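Local coordinates for 6-phospho-alpha-glucosidase (Merdibacter massiliensis, PDB 6VC6), which probably hydrolyses 6-phospho-alpha-glucosides as a family 4 glycosidase that uses NAD and a divalent metal ion, at residues 11-17 with 44-48; 33-39 with 63-69. All blocks are in the same frame, centred on the assembly; numbering follows the deposited sequence.

Contacts 1 and 2 lie side by side in the NAD-binding Rossmann-type part of the enzyme, their centres about 12 Å apart. Contact 1 (11-17 with 44-48) sets the glycine-rich loop against helix 42-59. Contact 2 (33-39 with 63-69) pairs the strands that precede and follow this helix. The two meet directly: Gly-11 N lies 2.7 Å from Phe-38 O, and Gly-12 N lies 2.8 Å from Asp-39 OD2, both probable hydrogen bonds. NAD spans them. Contact 1 binds its diphosphate, and Asp-39 of contact 2 binds the adenosine ribose. Tyr-15 of contact 1 also lines the glucose 6-phosphate pocket.

Contact 1: residues 11-17 with 44-48; sequences GGSTYTP and RQQPI. With NAD (nicotinamide-adenine-dinucleotide), chain G.
Ile-48 lays its side chain against the backbone of the glycine-rich loop. Its CD1 is 3.5 Å from Ser-13 O, and Gly-12 O is equally near. Its CG2 branch meets Gly-11 O and also touches Thr-16 CG2 at 3.7 Å, the two side chains crossing at about a right angle. The start of helix 16-25 thus packs on helix 42-59, and Phe-296 of helix 291-305 also touches Ile-48.

Arg-44 runs along the loop toward the coenzyme. CG is anti to the backbone N (chi1 -177°) and the chain stays extended to NE, which carries the guanidinium past Gly-12. NE makes a weak bond to Gly-12 O, 3.0 Å long and bent to 123°. It makes another weak bond to NAD O3B. NH2 reaches NAD O1A at 2.9 Å, with that oxygen at the guanidinium edge, near its plane. NH1 forms a salt bridge with Glu-292.

The loop adds its own grip on the diphosphate. Ser-13 OG donates to NAD O2N at 2.6 Å and accepts from Tyr-15 N, a capping bond at 161°. Thr-14 N donates to O1A at 3.3 Å and more weakly to O2N. Thr-14 OG1 also donates to O2N, and Arg-291 NE is bonded to this hydroxyl.

This is the glycine-rich dinucleotide-binding loop of a Rossmann-type fold. Gly-12 lets NAD O3B come within 3.1 Å of its carbonyl C. The arginine, the hydroxyls and the backbone N-H together probably offset the negative charge of the diphosphate and hold it in place.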
ATOM      1  N   GLY A  11      -9.165   9.099   9.001  1.00 43.38           N
ATOM      2  CA  GLY A  11      -8.611  10.363   9.451  1.00 42.60           C
ATOM      3  C   GLY A  11      -7.746  10.254  10.688  1.00 45.79           C
ATOM      4  O   GLY A  11      -6.928  11.144  10.943  1.00 50.65           O
ATOM      5  N   GLY A  12      -7.909   9.186  11.466  1.00 42.08           N
ATOM      6  CA  GLY A  12      -7.082   8.949  12.628  1.00 45.47           C
ATOM      7  C   GLY A  12      -5.765   8.263  12.354  1.00 44.31           C
ATOM      8  O   GLY A  12      -5.061   7.892  13.296  1.00 42.05           O
ATOM      9  N   SER A  13      -5.408   8.083  11.085  1.00 40.94           N
ATOM     10  CA  SER A  13      -4.169   7.402  10.743  1.00 39.72           C
ATOM     11  C   SER A  13      -2.961   8.271  11.070  1.00 42.01           C
ATOM     12  O   SER A  13      -3.036   9.503  11.082  1.00 39.16           O
ATOM     13  CB  SER A  13      -4.156   7.032   9.261  1.00 44.52           C
ATOM     14  OG  SER A  13      -2.829   6.908   8.778  1.00 48.80           O
ATOM     15  N   THR A  14      -1.832   7.609  11.335  1.00 38.57           N
ATOM     16  CA  THR A  14      -0.589   8.325  11.601  1.00 40.72           C
ATOM     17  C   THR A  14      -0.088   9.086  10.381  1.00 46.38           C
ATOM     18  O   THR A  14       0.729  10.001  10.530  1.00 43.47           O
ATOM     19  CB  THR A  14       0.490   7.351  12.078  1.00 43.07           C
ATOM     20  OG1 THR A  14       0.820   6.442  11.020  1.00 42.67           O
ATOM     21  CG2 THR A  14       0.002   6.564  13.284  1.00 43.48           C
ATOM     22  N   TYR A  15      -0.552   8.730   9.184  1.00 42.84           N
ATOM     23  CA  TYR A  15      -0.164   9.420   7.961  1.00 45.39           C
ATOM     24  C   TYR A  15      -1.008  10.656   7.676  1.00 45.21           C
ATOM     25  O   TYR A  15      -0.625  11.461   6.821  1.00 44.43           O
ATOM     26  CB  TYR A  15      -0.257   8.470   6.761  1.00 44.14           C
ATOM     27  CG  TYR A  15       0.696   7.296   6.811  1.00 43.02           C
ATOM     28  CD1 TYR A  15       2.025   7.439   6.431  1.00 40.06           C
ATOM     29  CD2 TYR A  15       0.264   6.043   7.226  1.00 41.74           C
ATOM     30  CE1 TYR A  15       2.898   6.368   6.469  1.00 43.18           C
ATOM     31  CE2 TYR A  15       1.130   4.966   7.267  1.00 43.47           C
ATOM     32  CZ  TYR A  15       2.445   5.135   6.888  1.00 44.04           C
ATOM     33  OH  TYR A  15       3.309   4.064   6.929  1.00 39.55           O
ATOM     34  N   THR A  16      -2.139  10.822   8.364  1.00 43.05           N
ATOM     35  CA  THR A  16      -3.024  11.946   8.068  1.00 43.50           C
ATOM     36  C   THR A  16      -2.378  13.309   8.310  1.00 42.73           C
ATOM     37  O   THR A  16      -2.559  14.197   7.458  1.00 44.22           O
ATOM     38  CB  THR A  16      -4.327  11.807   8.868  1.00 41.22           C
ATOM     39  OG1 THR A  16      -4.964  10.568   8.533  1.00 42.07           O
ATOM     40  CG2 THR A  16      -5.275  12.956   8.551  1.00 43.49           C
ATOM     41  N   PRO A  17      -1.644  13.555   9.406  1.00 45.75           N
ATOM     42  CA  PRO A  17      -0.957  14.855   9.522  1.00 45.06           C
ATOM     43  C   PRO A  17      -0.020  15.141   8.361  1.00 47.16           C
ATOM     44  O   PRO A  17       0.085  16.296   7.928  1.00 42.54           O
ATOM     45  CB  PRO A  17      -0.203  14.732  10.852  1.00 42.24           C
ATOM     46  CG  PRO A  17      -1.016  13.777  11.642  1.00 46.59           C
ATOM     47  CD  PRO A  17      -1.514  12.768  10.648  1.00 43.69           C
ATOM     48  N   ARG A  44      -9.508   8.697  18.430  1.00 43.93           N
ATOM     49  CA  ARG A  44      -8.212   8.668  17.759  1.00 46.23           C
ATOM     50  C   ARG A  44      -8.098   9.768  16.711  1.00 43.88           C
ATOM     51  O   ARG A  44      -7.002  10.296  16.483  1.00 46.94           O
ATOM     52  CB  ARG A  44      -7.985   7.296  17.120  1.00 45.53           C
ATOM     53  CG  ARG A  44      -6.626   7.130  16.461  1.00 41.66           C
ATOM     54  CD  ARG A  44      -6.477   5.750  15.842  1.00 42.48           C
ATOM     55  NE  ARG A  44      -5.195   5.595  15.159  1.00 41.25           N
ATOM     56  CZ  ARG A  44      -4.068   5.232  15.761  1.00 41.90           C
ATOM     57  NH1 ARG A  44      -4.059   4.987  17.065  1.00 41.26           N
ATOM     58  NH2 ARG A  44      -2.947   5.115  15.061  1.00 41.75           N
ATOM     59  N   GLN A  45      -9.212  10.132  16.076  1.00 42.11           N
ATOM     60  CA  GLN A  45      -9.203  11.148  15.033  1.00 47.76           C
ATOM     61  C   GLN A  45      -9.223  12.568  15.589  1.00 49.11           C
ATOM     62  O   GLN A  45      -8.789  13.495  14.895  1.00 47.00           O
ATOM     63  CB  GLN A  45     -10.401  10.940  14.102  1.00 48.39           C
ATOM     64  CG  GLN A  45     -10.390  11.796  12.846  1.00 43.53           C
ATOM     65  CD  GLN A  45     -11.609  11.567  11.975  1.00 45.89           C
ATOM     66  OE1 GLN A  45     -11.490  11.296  10.781  1.00 43.14           O
ATOM     67  NE2 GLN A  45     -12.792  11.675  12.571  1.00 46.37           N
ATOM     68  N   GLN A  46      -9.696  12.754  16.822  1.00 45.04           N
ATOM     69  CA  GLN A  46      -9.901  14.103  17.347  1.00 47.02           C
ATOM     70  C   GLN A  46      -8.617  14.921  17.446  1.00 47.02           C
ATOM     71  O   GLN A  46      -8.614  16.071  16.972  1.00 45.54           O
ATOM     72  CB  GLN A  46     -10.617  14.023  18.700  1.00 50.45           C
ATOM     73  CG  GLN A  46     -10.923  15.377  19.313  1.00 54.37           C
ATOM     74  CD  GLN A  46     -11.388  15.273  20.750  1.00 68.83           C
ATOM     75  OE1 GLN A  46     -10.688  15.689  21.673  1.00 77.10           O
ATOM     76  NE2 GLN A  46     -12.578  14.716  20.948  1.00 66.80           N
ATOM     77  N   PRO A  47      -7.519  14.431  18.037  1.00 43.66           N
ATOM     78  CA  PRO A  47      -6.310  15.272  18.094  1.00 45.39           C
ATOM     79  C   PRO A  47      -5.722  15.573  16.729  1.00 50.49           C
ATOM     80  O   PRO A  47      -5.060  16.604  16.561  1.00 49.20           O
ATOM     81  CB  PRO A  47      -5.346  14.445  18.957  1.00 48.98           C
ATOM     82  CG  PRO A  47      -5.813  13.046  18.808  1.00 47.96           C
ATOM     83  CD  PRO A  47      -7.304  13.136  18.710  1.00 44.23           C
ATOM     84  N   ILE A  48      -5.946  14.704  15.742  1.00 48.64           N
ATOM     85  CA  ILE A  48      -5.480  14.989  14.389  1.00 50.43           C
ATOM     86  C   ILE A  48      -6.339  16.074  13.752  1.00 47.39           C
ATOM     87  O   ILE A  48      -5.829  16.964  13.060  1.00 45.21           O
ATOM     88  CB  ILE A  48      -5.468  13.698  13.551  1.00 50.84           C
ATOM     89  CG1 ILE A  48      -4.349  12.771  14.030  1.00 51.14           C
ATOM     90  CG2 ILE A  48      -5.303  14.015  12.074  1.00 46.52           C
ATOM     91  CD1 ILE A  48      -4.544  11.326  13.641  1.00 51.57           C
TER
HETATM   92  PA  NAD G 503      -3.248   3.472  11.728  1.00 40.71           P
HETATM   93  O1A NAD G 503      -2.353   4.531  12.325  1.00 40.30           O
HETATM   94  O2A NAD G 503      -3.842   2.401  12.610  1.00 43.12           O
HETATM   95  O5B NAD G 503      -4.452   4.201  10.950  1.00 43.04           O
HETATM   96  C5B NAD G 503      -5.616   3.474  10.575  1.00 41.79           C
HETATM   97  C4B NAD G 503      -6.845   4.344  10.777  1.00 40.45           C
HETATM   98  O4B NAD G 503      -7.941   3.823  10.022  1.00 41.15           O
HETATM   99  C3B NAD G 503      -7.260   4.350  12.239  1.00 40.41           C
HETATM  100  O3B NAD G 503      -7.415   5.699  12.686  1.00 40.36           O
HETATM  101  C2B NAD G 503      -8.600   3.649  12.275  1.00 39.24           C
HETATM  102  O2B NAD G 503      -9.481   4.287  13.202  1.00 43.08           O
HETATM  103  C1B NAD G 503      -9.105   3.791  10.849  1.00 38.24           C
HETATM  104  N9A NAD G 503     -10.010   2.679  10.470  1.00 37.31           N
HETATM  105  C8A NAD G 503      -9.849   1.371  10.746  1.00 43.58           C
HETATM  106  N7A NAD G 503     -10.882   0.640  10.250  1.00 42.42           N
HETATM  107  C5A NAD G 503     -11.729   1.493   9.646  1.00 39.88           C
HETATM  108  C6A NAD G 503     -13.017   1.395   8.917  1.00 40.55           C
HETATM  109  N6A NAD G 503     -13.626   0.199   8.728  1.00 40.85           N
HETATM  110  N1A NAD G 503     -13.563   2.538   8.447  1.00 42.71           N
HETATM  111  C2A NAD G 503     -12.971   3.735   8.625  1.00 42.51           C
HETATM  112  N3A NAD G 503     -11.807   3.897   9.275  1.00 43.05           N
HETATM  113  C4A NAD G 503     -11.151   2.836   9.800  1.00 38.87           C
HETATM  114  O3  NAD G 503      -2.477   2.751  10.512  1.00 40.65           O
HETATM  115  PN  NAD G 503      -1.264   3.446   9.719  1.00 40.40           P
HETATM  116  O1N NAD G 503       0.030   2.820  10.184  1.00 36.68           O
HETATM  117  O2N NAD G 503      -1.439   4.947   9.734  1.00 35.23           O
HETATM  118  O5D NAD G 503      -1.572   2.915   8.235  1.00 37.98           O
HETATM  119  C5D NAD G 503      -2.586   3.534   7.448  1.00 37.33           C
HETATM  120  C4D NAD G 503      -2.882   2.636   6.255  1.00 40.68           C
HETATM  121  O4D NAD G 503      -2.108   3.051   5.127  1.00 39.64           O
HETATM  122  C3D NAD G 503      -2.491   1.198   6.561  1.00 39.39           C
HETATM  123  O3D NAD G 503      -3.554   0.332   6.158  1.00 39.87           O
HETATM  124  C2D NAD G 503      -1.292   0.931   5.680  1.00 36.49           C
HETATM  125  O2D NAD G 503      -1.264  -0.427   5.240  1.00 38.34           O
HETATM  126  C1D NAD G 503      -1.538   1.887   4.529  1.00 39.43           C
HETATM  127  N1N NAD G 503      -0.322   2.185   3.776  1.00 38.32           N
HETATM  128  C2N NAD G 503      -0.269   1.742   2.519  1.00 39.57           C
HETATM  129  C3N NAD G 503       0.840   1.974   1.725  1.00 42.64           C
HETATM  130  C7N NAD G 503       0.847   1.451   0.321  1.00 41.80           C
HETATM  131  O7N NAD G 503       1.892   1.435  -0.308  1.00 39.00           O
HETATM  132  N7N NAD G 503      -0.296   1.004  -0.197  1.00 37.90           N
HETATM  133  C4N NAD G 503       1.908   2.693   2.246  1.00 42.72           C
HETATM  134  C5N NAD G 503       1.832   3.141   3.561  1.00 41.64           C
HETATM  135  C6N NAD G 503       0.690   2.878   4.313  1.00 38.14           C

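Contact 2: residues 33-39 with 63-69. With NAD (nicotinamide-adenine-dinucleotide), chain G.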
ATOM      1  N   GLU A  33     -11.537  22.961  -2.205  1.00 53.90           N
ATOM      2  CA  GLU A  33     -12.531  23.806  -1.560  1.00 51.86           C
ATOM      3  C   GLU A  33     -13.011  23.246  -0.231  1.00 56.47           C
ATOM      4  O   GLU A  33     -13.318  24.020   0.681  1.00 58.48           O
ATOM      5  CB  GLU A  33     -13.734  24.009  -2.488  1.00 56.45           C
ATOM      6  CG  GLU A  33     -14.823  24.906  -1.921  1.00 60.27           C
ATOM      7  CD  GLU A  33     -15.001  26.182  -2.719  1.00 75.39           C
ATOM      8  OE1 GLU A  33     -14.270  26.370  -3.714  1.00 81.54           O
ATOM      9  OE2 GLU A  33     -15.873  26.996  -2.351  1.00 84.44           O
ATOM     10  N   LYS A  34     -13.026  21.924  -0.066  1.00 52.79           N
ATOM     11  CA  LYS A  34     -13.536  21.301   1.146  1.00 49.80           C
ATOM     12  C   LYS A  34     -12.776  20.009   1.405  1.00 53.24           C
ATOM     13  O   LYS A  34     -12.493  19.251   0.474  1.00 51.49           O
ATOM     14  CB  LYS A  34     -15.039  21.022   1.024  1.00 50.89           C
ATOM     15  CG  LYS A  34     -15.681  20.430   2.265  1.00 52.70           C
ATOM     16  CD  LYS A  34     -17.102  19.983   1.970  1.00 48.35           C
ATOM     17  CE  LYS A  34     -17.766  19.386   3.198  1.00 49.17           C
ATOM     18  NZ  LYS A  34     -19.075  18.755   2.868  1.00 54.44           N
ATOM     19  N   LEU A  35     -12.446  19.770   2.673  1.00 48.22           N
ATOM     20  CA  LEU A  35     -11.778  18.545   3.098  1.00 47.58           C
ATOM     21  C   LEU A  35     -12.486  17.994   4.325  1.00 49.29           C
ATOM     22  O   LEU A  35     -12.794  18.745   5.256  1.00 48.96           O
ATOM     23  CB  LEU A  35     -10.297  18.789   3.407  1.00 47.56           C
ATOM     24  CG  LEU A  35      -9.564  17.615   4.062  1.00 47.29           C
ATOM     25  CD1 LEU A  35      -9.264  16.527   3.040  1.00 46.57           C
ATOM     26  CD2 LEU A  35      -8.289  18.082   4.744  1.00 47.23           C
ATOM     27  N   VAL A  36     -12.746  16.688   4.323  1.00 43.80           N
ATOM     28  CA  VAL A  36     -13.427  16.015   5.423  1.00 44.48           C
ATOM     29  C   VAL A  36     -12.609  14.798   5.830  1.00 46.38           C
ATOM     30  O   VAL A  36     -12.283  13.953   4.989  1.00 44.13           O
ATOM     31  CB  VAL A  36     -14.859  15.591   5.042  1.00 44.06           C
ATOM     32  CG1 VAL A  36     -15.538  14.913   6.222  1.00 45.60           C
ATOM     33  CG2 VAL A  36     -15.667  16.789   4.577  1.00 44.34           C
ATOM     34  N   LEU A  37     -12.281  14.707   7.115  1.00 47.15           N
ATOM     35  CA  LEU A  37     -11.638  13.524   7.670  1.00 44.54           C
ATOM     36  C   LEU A  37     -12.711  12.607   8.243  1.00 45.36           C
ATOM     37  O   LEU A  37     -13.480  13.015   9.119  1.00 44.26           O
ATOM     38  CB  LEU A  37     -10.628  13.903   8.753  1.00 45.67           C
ATOM     39  CG  LEU A  37      -9.484  14.850   8.389  1.00 42.64           C
ATOM     40  CD1 LEU A  37      -8.544  15.015   9.574  1.00 47.60           C
ATOM     41  CD2 LEU A  37      -8.729  14.347   7.171  1.00 43.73           C
ATOM     42  N   PHE A  38     -12.771  11.375   7.748  1.00 43.53           N
ATOM     43  CA  PHE A  38     -13.701  10.381   8.259  1.00 42.57           C
ATOM     44  C   PHE A  38     -12.939   9.259   8.951  1.00 42.70           C
ATOM     45  O   PHE A  38     -11.843   8.881   8.524  1.00 42.22           O
ATOM     46  CB  PHE A  38     -14.576   9.797   7.147  1.00 42.97           C
ATOM     47  CG  PHE A  38     -15.530   8.738   7.627  1.00 42.68           C
ATOM     48  CD1 PHE A  38     -16.726   9.086   8.232  1.00 44.46           C
ATOM     49  CD2 PHE A  38     -15.223   7.393   7.487  1.00 44.68           C
ATOM     50  CE1 PHE A  38     -17.602   8.115   8.680  1.00 44.46           C
ATOM     51  CE2 PHE A  38     -16.095   6.418   7.935  1.00 47.18           C
ATOM     52  CZ  PHE A  38     -17.286   6.780   8.532  1.00 48.25           C
ATOM     53  N   ASP A  39     -13.532   8.731  10.018  1.00 45.02           N
ATOM     54  CA  ASP A  39     -12.962   7.615  10.757  1.00 46.42           C
ATOM     55  C   ASP A  39     -14.058   7.007  11.618  1.00 43.37           C
ATOM     56  O   ASP A  39     -15.049   7.664  11.945  1.00 46.62           O
ATOM     57  CB  ASP A  39     -11.774   8.055  11.620  1.00 39.79           C
ATOM     58  CG  ASP A  39     -10.840   6.907  11.958  1.00 44.53           C
ATOM     59  OD1 ASP A  39     -11.324   5.867  12.450  1.00 36.82           O
ATOM     60  OD2 ASP A  39      -9.621   7.048  11.730  1.00 43.51           O
ATOM     61  N   LEU A  63      -9.959  27.217   2.984  1.00 58.14           N
ATOM     62  CA  LEU A  63     -10.356  25.814   2.950  1.00 59.80           C
ATOM     63  C   LEU A  63     -11.376  25.499   4.030  1.00 58.09           C
ATOM     64  O   LEU A  63     -11.257  25.949   5.157  1.00 57.58           O
ATOM     65  CB  LEU A  63      -9.126  24.928   3.137  1.00 59.99           C
ATOM     66  CG  LEU A  63      -9.209  23.421   2.886  1.00 60.52           C
ATOM     67  CD1 LEU A  63      -9.548  22.682   4.163  1.00 57.82           C
ATOM     68  CD2 LEU A  63     -10.184  23.066   1.777  1.00 52.27           C
ATOM     69  N   ASP A  64     -12.383  24.716   3.673  1.00 55.35           N
ATOM     70  CA  ASP A  64     -13.364  24.367   4.682  1.00 55.33           C
ATOM     71  C   ASP A  64     -13.059  22.947   5.129  1.00 57.03           C
ATOM     72  O   ASP A  64     -13.264  21.994   4.388  1.00 51.17           O
ATOM     73  CB  ASP A  64     -14.768  24.492   4.083  1.00 53.77           C
ATOM     74  CG  ASP A  64     -15.782  23.589   4.742  1.00 60.40           C
ATOM     75  OD1 ASP A  64     -15.631  23.254   5.923  1.00 67.21           O
ATOM     76  OD2 ASP A  64     -16.756  23.211   4.073  1.00 61.93           O
ATOM     77  N   PHE A  65     -12.677  22.880   6.397  1.00 51.82           N
ATOM     78  CA  PHE A  65     -12.131  21.649   6.951  1.00 49.50           C
ATOM     79  C   PHE A  65     -13.033  21.130   8.061  1.00 52.64           C
ATOM     80  O   PHE A  65     -13.580  21.909   8.848  1.00 49.29           O
ATOM     81  CB  PHE A  65     -10.713  21.886   7.487  1.00 48.61           C
ATOM     82  CG  PHE A  65     -10.169  20.752   8.301  1.00 48.50           C
ATOM     83  CD1 PHE A  65     -10.001  20.889   9.666  1.00 52.50           C
ATOM     84  CD2 PHE A  65      -9.812  19.556   7.702  1.00 52.22           C
ATOM     85  CE1 PHE A  65      -9.495  19.853  10.424  1.00 52.49           C
ATOM     86  CE2 PHE A  65      -9.302  18.515   8.454  1.00 44.40           C
ATOM     87  CZ  PHE A  65      -9.144  18.664   9.817  1.00 49.60           C
ATOM     88  N   SER A  66     -13.185  19.809   8.120  1.00 45.15           N
ATOM     89  CA  SER A  66     -13.989  19.181   9.160  1.00 46.82           C
ATOM     90  C   SER A  66     -13.549  17.733   9.312  1.00 50.21           C
ATOM     91  O   SER A  66     -12.967  17.140   8.399  1.00 47.54           O
ATOM     92  CB  SER A  66     -15.488  19.256   8.839  1.00 46.46           C
ATOM     93  OG  SER A  66     -15.760  18.751   7.543  1.00 60.42           O
ATOM     94  N   TYR A  67     -13.826  17.174  10.488  1.00 41.66           N
ATOM     95  CA  TYR A  67     -13.617  15.760  10.752  1.00 48.09           C
ATOM     96  C   TYR A  67     -14.869  15.195  11.405  1.00 44.46           C
ATOM     97  O   TYR A  67     -15.504  15.862  12.227  1.00 44.75           O
ATOM     98  CB  TYR A  67     -12.382  15.517  11.636  1.00 44.44           C
ATOM     99  CG  TYR A  67     -12.461  16.089  13.036  1.00 47.65           C
ATOM    100  CD1 TYR A  67     -12.026  17.380  13.305  1.00 49.61           C
ATOM    101  CD2 TYR A  67     -12.944  15.327  14.094  1.00 46.44           C
ATOM    102  CE1 TYR A  67     -12.085  17.903  14.584  1.00 51.86           C
ATOM    103  CE2 TYR A  67     -13.008  15.842  15.375  1.00 45.75           C
ATOM    104  CZ  TYR A  67     -12.577  17.130  15.615  1.00 51.01           C
ATOM    105  OH  TYR A  67     -12.639  17.645  16.889  1.00 58.15           O
ATOM    106  N   THR A  68     -15.225  13.968  11.030  1.00 45.47           N
ATOM    107  CA  THR A  68     -16.493  13.396  11.452  1.00 41.63           C
ATOM    108  C   THR A  68     -16.400  11.878  11.473  1.00 45.95           C
ATOM    109  O   THR A  68     -15.485  11.279  10.900  1.00 45.55           O
ATOM    110  CB  THR A  68     -17.638  13.829  10.527  1.00 47.50           C
ATOM    111  OG1 THR A  68     -18.862  13.225  10.964  1.00 46.38           O
ATOM    112  CG2 THR A  68     -17.352  13.398   9.097  1.00 48.68           C
ATOM    113  N   THR A  69     -17.368  11.265  12.155  1.00 45.92           N
ATOM    114  CA  THR A  69     -17.580   9.822  12.114  1.00 45.79           C
ATOM    115  C   THR A  69     -18.926   9.478  11.486  1.00 46.65           C
ATOM    116  O   THR A  69     -19.443   8.376  11.690  1.00 47.79           O
ATOM    117  CB  THR A  69     -17.476   9.217  13.515  1.00 46.99           C
ATOM    118  OG1 THR A  69     -18.695   9.453  14.232  1.00 45.78           O
ATOM    119  CG2 THR A  69     -16.315   9.836  14.280  1.00 45.75           C
TER
HETATM  120  PA  NAD G 503      -3.248   3.472  11.728  1.00 40.71           P
HETATM  121  O1A NAD G 503      -2.353   4.531  12.325  1.00 40.30           O
HETATM  122  O2A NAD G 503      -3.842   2.401  12.610  1.00 43.12           O
HETATM  123  O5B NAD G 503      -4.452   4.201  10.950  1.00 43.04           O
HETATM  124  C5B NAD G 503      -5.616   3.474  10.575  1.00 41.79           C
HETATM  125  C4B NAD G 503      -6.845   4.344  10.777  1.00 40.45           C
HETATM  126  O4B NAD G 503      -7.941   3.823  10.022  1.00 41.15           O
HETATM  127  C3B NAD G 503      -7.260   4.350  12.239  1.00 40.41           C
HETATM  128  O3B NAD G 503      -7.415   5.699  12.686  1.00 40.36           O
HETATM  129  C2B NAD G 503      -8.600   3.649  12.275  1.00 39.24           C
HETATM  130  O2B NAD G 503      -9.481   4.287  13.202  1.00 43.08           O
HETATM  131  C1B NAD G 503      -9.105   3.791  10.849  1.00 38.24           C
HETATM  132  N9A NAD G 503     -10.010   2.679  10.470  1.00 37.31           N
HETATM  133  C8A NAD G 503      -9.849   1.371  10.746  1.00 43.58           C
HETATM  134  N7A NAD G 503     -10.882   0.640  10.250  1.00 42.42           N
HETATM  135  C5A NAD G 503     -11.729   1.493   9.646  1.00 39.88           C
HETATM  136  C6A NAD G 503     -13.017   1.395   8.917  1.00 40.55           C
HETATM  137  N6A NAD G 503     -13.626   0.199   8.728  1.00 40.85           N
HETATM  138  N1A NAD G 503     -13.563   2.538   8.447  1.00 42.71           N
HETATM  139  C2A NAD G 503     -12.971   3.735   8.625  1.00 42.51           C
HETATM  140  N3A NAD G 503     -11.807   3.897   9.275  1.00 43.05           N
HETATM  141  C4A NAD G 503     -11.151   2.836   9.800  1.00 38.87           C
HETATM  142  O3  NAD G 503      -2.477   2.751  10.512  1.00 40.65           O
HETATM  143  PN  NAD G 503      -1.264   3.446   9.719  1.00 40.40           P
HETATM  144  O1N NAD G 503       0.030   2.820  10.184  1.00 36.68           O
HETATM  145  O2N NAD G 503      -1.439   4.947   9.734  1.00 35.23           O
HETATM  146  O5D NAD G 503      -1.572   2.915   8.235  1.00 37.98           O
HETATM  147  C5D NAD G 503      -2.586   3.534   7.448  1.00 37.33           C
HETATM  148  C4D NAD G 503      -2.882   2.636   6.255  1.00 40.68           C
HETATM  149  O4D NAD G 503      -2.108   3.051   5.127  1.00 39.64           O
HETATM  150  C3D NAD G 503      -2.491   1.198   6.561  1.00 39.39           C
HETATM  151  O3D NAD G 503      -3.554   0.332   6.158  1.00 39.87           O
HETATM  152  C2D NAD G 503      -1.292   0.931   5.680  1.00 36.49           C
HETATM  153  O2D NAD G 503      -1.264  -0.427   5.240  1.00 38.34           O
HETATM  154  C1D NAD G 503      -1.538   1.887   4.529  1.00 39.43           C
HETATM  155  N1N NAD G 503      -0.322   2.185   3.776  1.00 38.32           N
HETATM  156  C2N NAD G 503      -0.269   1.742   2.519  1.00 39.57           C
HETATM  157  C3N NAD G 503       0.840   1.974   1.725  1.00 42.64           C
HETATM  158  C7N NAD G 503       0.847   1.451   0.321  1.00 41.80           C
HETATM  159  O7N NAD G 503       1.892   1.435  -0.308  1.00 39.00           O
HETATM  160  N7N NAD G 503      -0.296   1.004  -0.197  1.00 37.90           N
HETATM  161  C4N NAD G 503       1.908   2.693   2.246  1.00 42.72           C
HETATM  162  C5N NAD G 503       1.832   3.141   3.561  1.00 41.64           C
HETATM  163  C6N NAD G 503       0.690   2.878   4.313  1.00 38.14           C
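Backbone hydrogen bonds join strands 34-38 and 64-68 as a parallel pair in register, from Lys-34 beside Asp-64 to Phe-38 beside Thr-68. Leu-35 and Leu-37 use both N-H and C=O toward residues of 63-69 with even numbers, while Glu-33 adds its O and Asp-39 its N. Leu-37 bonds through both its N and its O: its N donates to Ser-66 O at 2.8 Å, in the carbonyl plane, and its O accepts from Thr-68 N at 2.8 Å, almost straight in line with the carbonyl (179°). The last bond, Asp-39 N to Thr-68 O, is weak. CA-H...O contacts fill the gaps, as from Val-36 CA to Ser-66 O at 3.2 Å.

Apolar contacts gather on the face of Leu-35, Leu-37, Phe-65 and Tyr-67, which helices 16-25 and 42-59 cover. Leu-35 CD2 meets the edge of the Phe-65 ring at CD2, 3.6 Å away, the two side chains pointing the same way. Leu-37 CD1 lies in the plane of that ring, at its edge, 3.7 Å from CZ. Phe-56 of helix 42-59 meets Phe-65 edge-to-face. On the other face, Val-36 CG1 touches Thr-68 CG2 at 3.7 Å.

Charged side chains stand at both ends. Lys-34 and Asp-64 run side by side, yet NZ stays 5.2 Å from OD2, so only a loose attraction is likely. At the far end Asp-39 accepts hydrogen bonds from both adenosine ribose hydroxyls, O2B on OD1 at 2.5 Å and O3B on OD2.

With helix 42-59 these strands make a beta-alpha-beta unit of a Rossmann-type fold. An acid at the strand end that bonds both ribose hydroxyls is consistent with binding NAD rather than NADP, since a 2'-phosphate would meet its negative charge.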